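Long-range contact in mandelate racemase/muconate lactonizing enzyme family protein (Roseovarius nubinhibens ISM, PDB 3U4F), which probably acts as a magnesium-dependent hydro-lyase or related enzyme of the enolase superfamily, built on a TIM barrel: residues T242-G256 and M268-D280. Numbering follows the deposited sequence.
Sequences TKEVSEALDIDVTGG and MIDMRAVDVVQPD. With MG (magnesium ion), chain G.
Asp-275 reaches across to Val-253 and to a magnesium ion, which it meets here through water, without direct ligation in this chain. Asp-275 OD2 accepts the N-H of Val-253 N at 2.8 Å, nearly straight (176°), on its anti lone pair, while one water on each carboxylate oxygen leads to the metal. Ser-246 O and Leu-249 O, both at 2.1 Å, and four waters hold the ion at the C-terminal end of helix 239-248. Asp-275 N returns a bond to Val-253 O (2.7 Å). Ser-246 OG donates to Ala-273 O (2.7 Å) from above the carbonyl plane. Lys-243 runs extended and turns only at its last bond (chi4 78°), so that Lys-243 NZ hydrogen-bonds Met-271 O at 2.8 Å, in the carbonyl plane. Thr-254 OG1 donates to Gln-278 OE1 (2.6 Å), 62° out of the amide plane; Gln-278 NE2 hydrogen-bonds OE1 of Glu-231, a ligand of the other magnesium ion. Without the amide, as with an alanine here, Thr-254 OG1 and Glu-231 are likely to lose their link. Bridges Thr-254/Val-276 and Gly-255/Val-277, with Gln-278 N to Gly-255 O at 2.9 Å, pair barrel strands 253-255 and 276-277 in parallel; helix 262-270 completes the beta-alpha-beta unit, and strand 229-231 flanks 253-255.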
# COMPACT_ATOMS: atom_id res chain seq x y z
N THR A 242 -2.70 4.21 -19.74
CA THR A 242 -2.02 5.51 -19.83
C THR A 242 -1.01 5.53 -21.00
O THR A 242 -0.93 6.52 -21.72
CB THR A 242 -1.31 5.82 -18.50
OG1 THR A 242 -2.30 5.77 -17.45
CG2 THR A 242 -0.66 7.20 -18.54
N LYS A 243 -0.27 4.45 -21.19
CA LYS A 243 0.66 4.35 -22.33
C LYS A 243 -0.08 4.49 -23.68
O LYS A 243 0.37 5.21 -24.58
CB LYS A 243 1.40 3.02 -22.27
CG LYS A 243 2.47 2.83 -23.35
CD LYS A 243 3.20 1.52 -23.08
CE LYS A 243 3.85 0.94 -24.33
NZ LYS A 243 5.10 1.67 -24.61
N GLU A 244 -1.20 3.79 -23.83
CA GLU A 244 -1.99 3.95 -25.05
C GLU A 244 -2.32 5.41 -25.35
O GLU A 244 -2.25 5.86 -26.50
CB GLU A 244 -3.28 3.14 -24.99
CG GLU A 244 -3.88 2.96 -26.40
CD GLU A 244 -5.25 2.28 -26.39
OE1 GLU A 244 -5.54 1.50 -25.45
OE2 GLU A 244 -6.01 2.57 -27.35
N VAL A 245 -2.70 6.15 -24.31
CA VAL A 245 -3.03 7.56 -24.47
C VAL A 245 -1.81 8.40 -24.89
O VAL A 245 -1.89 9.16 -25.86
CB VAL A 245 -3.70 8.13 -23.21
CG1 VAL A 245 -4.08 9.59 -23.42
CG2 VAL A 245 -4.95 7.27 -22.87
N SER A 246 -0.70 8.25 -24.14
CA SER A 246 0.60 8.87 -24.50
C SER A 246 0.98 8.57 -25.93
O SER A 246 1.41 9.46 -26.66
CB SER A 246 1.74 8.31 -23.62
OG SER A 246 1.54 8.81 -22.33
N GLU A 247 0.85 7.31 -26.33
CA GLU A 247 1.24 6.94 -27.71
C GLU A 247 0.38 7.58 -28.79
O GLU A 247 0.89 7.89 -29.88
CB GLU A 247 1.33 5.41 -27.89
CG GLU A 247 2.53 4.78 -27.18
CD GLU A 247 2.48 3.25 -27.19
OE1 GLU A 247 1.38 2.66 -27.07
OE2 GLU A 247 3.55 2.62 -27.31
N ALA A 248 -0.91 7.78 -28.51
CA ALA A 248 -1.83 8.38 -29.48
C ALA A 248 -1.77 9.92 -29.54
O ALA A 248 -2.23 10.51 -30.53
CB ALA A 248 -3.29 7.91 -29.23
N LEU A 249 -1.25 10.56 -28.50
CA LEU A 249 -1.29 12.04 -28.42
C LEU A 249 0.08 12.71 -28.54
O LEU A 249 1.08 12.15 -28.13
CB LEU A 249 -1.95 12.51 -27.13
CG LEU A 249 -3.39 12.05 -26.94
CD1 LEU A 249 -3.89 12.42 -25.53
CD2 LEU A 249 -4.28 12.71 -28.00
N ASP A 250 0.09 13.91 -29.11
CA ASP A 250 1.26 14.76 -29.10
C ASP A 250 1.38 15.55 -27.79
O ASP A 250 2.50 15.82 -27.37
CB ASP A 250 1.24 15.75 -30.26
CG ASP A 250 1.31 15.07 -31.60
OD1 ASP A 250 2.13 14.13 -31.75
OD2 ASP A 250 0.55 15.47 -32.50
N ILE A 251 0.27 15.94 -27.18
CA ILE A 251 0.31 16.66 -25.89
C ILE A 251 1.02 15.76 -24.85
O ILE A 251 0.85 14.53 -24.89
CB ILE A 251 -1.11 17.10 -25.42
CG1 ILE A 251 -1.06 17.96 -24.13
CG2 ILE A 251 -2.08 15.88 -25.36
CD1 ILE A 251 -2.38 18.70 -23.84
N ASP A 252 1.83 16.35 -23.97
CA ASP A 252 2.46 15.62 -22.87
C ASP A 252 1.37 15.03 -21.99
O ASP A 252 0.46 15.76 -21.54
CB ASP A 252 3.32 16.54 -21.98
CG ASP A 252 4.69 16.86 -22.58
OD1 ASP A 252 5.15 16.16 -23.51
OD2 ASP A 252 5.31 17.81 -22.08
N VAL A 253 1.49 13.73 -21.74
CA VAL A 253 0.66 13.00 -20.77
C VAL A 253 1.57 12.73 -19.56
O VAL A 253 2.75 12.34 -19.70
CB VAL A 253 0.12 11.68 -21.36
CG1 VAL A 253 -0.52 10.75 -20.29
CG2 VAL A 253 -0.89 11.96 -22.50
N THR A 254 1.03 12.97 -18.37
CA THR A 254 1.84 13.08 -17.15
C THR A 254 1.16 12.26 -16.05
O THR A 254 -0.06 12.06 -16.09
CB THR A 254 2.03 14.56 -16.74
OG1 THR A 254 0.86 15.06 -16.09
CG2 THR A 254 2.29 15.46 -17.99
N GLY A 255 1.94 11.75 -15.11
CA GLY A 255 1.33 11.11 -13.95
C GLY A 255 2.34 10.56 -12.98
O GLY A 255 3.56 10.67 -13.21
N GLY A 256 1.81 9.97 -11.90
CA GLY A 256 2.60 9.22 -10.93
C GLY A 256 2.39 9.65 -9.48
O GLY A 256 3.02 9.10 -8.59
N MSE A 268 6.93 1.78 -15.06
CA MSE A 268 6.25 2.88 -15.76
C MSE A 268 7.24 3.63 -16.66
O MSE A 268 6.92 3.99 -17.80
CB MSE A 268 5.66 3.86 -14.74
CG MSE A 268 4.86 5.00 -15.38
SE MSE A 268 4.65 6.57 -14.21
CE MSE A 268 4.28 5.66 -12.48
N ILE A 269 8.44 3.84 -16.14
CA ILE A 269 9.46 4.60 -16.88
C ILE A 269 10.04 3.75 -18.03
O ILE A 269 10.22 4.26 -19.14
CB ILE A 269 10.54 5.16 -15.92
CG1 ILE A 269 9.92 6.27 -15.03
CG2 ILE A 269 11.79 5.66 -16.68
CD1 ILE A 269 10.78 6.74 -13.87
N ASP A 270 10.32 2.47 -17.75
CA ASP A 270 10.88 1.54 -18.75
C ASP A 270 9.95 1.37 -19.96
O ASP A 270 10.41 1.27 -21.11
CB ASP A 270 11.13 0.16 -18.12
CG ASP A 270 12.43 0.09 -17.30
OD1 ASP A 270 13.19 1.09 -17.19
OD2 ASP A 270 12.68 -1.01 -16.76
N MSE A 271 8.64 1.38 -19.73
CA MSE A 271 7.67 1.27 -20.83
C MSE A 271 7.28 2.62 -21.43
O MSE A 271 6.48 2.66 -22.38
CB MSE A 271 6.41 0.53 -20.35
CG MSE A 271 5.59 1.34 -19.42
SE MSE A 271 4.25 0.26 -18.46
CE MSE A 271 2.98 0.32 -19.84
N ARG A 272 7.82 3.70 -20.88
CA ARG A 272 7.50 5.08 -21.28
C ARG A 272 6.02 5.36 -21.31
O ARG A 272 5.47 5.81 -22.33
CB ARG A 272 8.09 5.44 -22.65
CG ARG A 272 9.50 5.97 -22.59
CD ARG A 272 10.41 4.84 -22.82
NE ARG A 272 11.81 5.23 -22.93
CZ ARG A 272 12.74 4.95 -22.02
NH1 ARG A 272 12.42 4.30 -20.91
NH2 ARG A 272 14.01 5.32 -22.25
N ALA A 273 5.36 5.07 -20.21
CA ALA A 273 3.93 5.18 -20.15
C ALA A 273 3.50 6.65 -20.10
O ALA A 273 2.39 6.98 -20.49
CB ALA A 273 3.41 4.42 -18.96
N VAL A 274 4.36 7.53 -19.56
CA VAL A 274 4.07 8.96 -19.50
C VAL A 274 5.26 9.75 -20.07
O VAL A 274 6.38 9.24 -20.15
CB VAL A 274 3.76 9.48 -18.04
CG1 VAL A 274 2.49 8.86 -17.47
CG2 VAL A 274 4.93 9.19 -17.11
N ASP A 275 4.99 11.01 -20.42
CA ASP A 275 6.00 11.94 -20.94
C ASP A 275 6.69 12.74 -19.86
O ASP A 275 7.83 13.17 -20.05
CB ASP A 275 5.34 12.88 -21.94
CG ASP A 275 4.65 12.13 -23.08
OD1 ASP A 275 5.37 11.45 -23.88
OD2 ASP A 275 3.41 12.17 -23.13
N VAL A 276 5.99 12.95 -18.74
CA VAL A 276 6.53 13.69 -17.59
C VAL A 276 6.15 12.88 -16.34
O VAL A 276 5.00 12.48 -16.20
CB VAL A 276 5.88 15.07 -17.48
CG1 VAL A 276 6.43 15.85 -16.27
CG2 VAL A 276 6.08 15.91 -18.76
N VAL A 277 7.10 12.64 -15.44
CA VAL A 277 6.79 11.91 -14.20
C VAL A 277 6.46 12.87 -13.05
O VAL A 277 7.06 13.95 -12.93
CB VAL A 277 7.89 10.88 -13.82
CG1 VAL A 277 8.12 9.90 -14.98
CG2 VAL A 277 9.22 11.56 -13.50
N GLN A 278 5.54 12.45 -12.19
CA GLN A 278 5.01 13.35 -11.16
C GLN A 278 4.96 12.69 -9.77
O GLN A 278 3.91 12.61 -9.18
CB GLN A 278 3.61 13.85 -11.55
CG GLN A 278 3.64 14.61 -12.87
CD GLN A 278 2.31 15.24 -13.13
OE1 GLN A 278 1.39 14.55 -13.55
NE2 GLN A 278 2.19 16.55 -12.88
N PRO A 279 6.11 12.32 -9.22
CA PRO A 279 6.11 11.82 -7.83
C PRO A 279 5.63 12.90 -6.83
O PRO A 279 5.73 14.10 -7.10
CB PRO A 279 7.59 11.50 -7.58
CG PRO A 279 8.34 12.39 -8.53
CD PRO A 279 7.47 12.41 -9.78
N ASP A 280 5.06 12.47 -5.71
CA ASP A 280 4.76 13.38 -4.61
C ASP A 280 5.82 12.98 -3.61
O ASP A 280 5.92 11.80 -3.26
CB ASP A 280 3.35 13.12 -4.04
CG ASP A 280 3.03 13.97 -2.81
OD1 ASP A 280 2.17 14.87 -2.89
OD2 ASP A 280 3.65 13.73 -1.74
MG MG G . 2.50 11.19 -26.95
O HOH W 1 3.86 12.81 -27.37
O HOH W 2 1.85 12.09 -25.17
O HOH W 3 4.11 10.26 -25.92
O HOH W 4 3.25 10.38 -28.83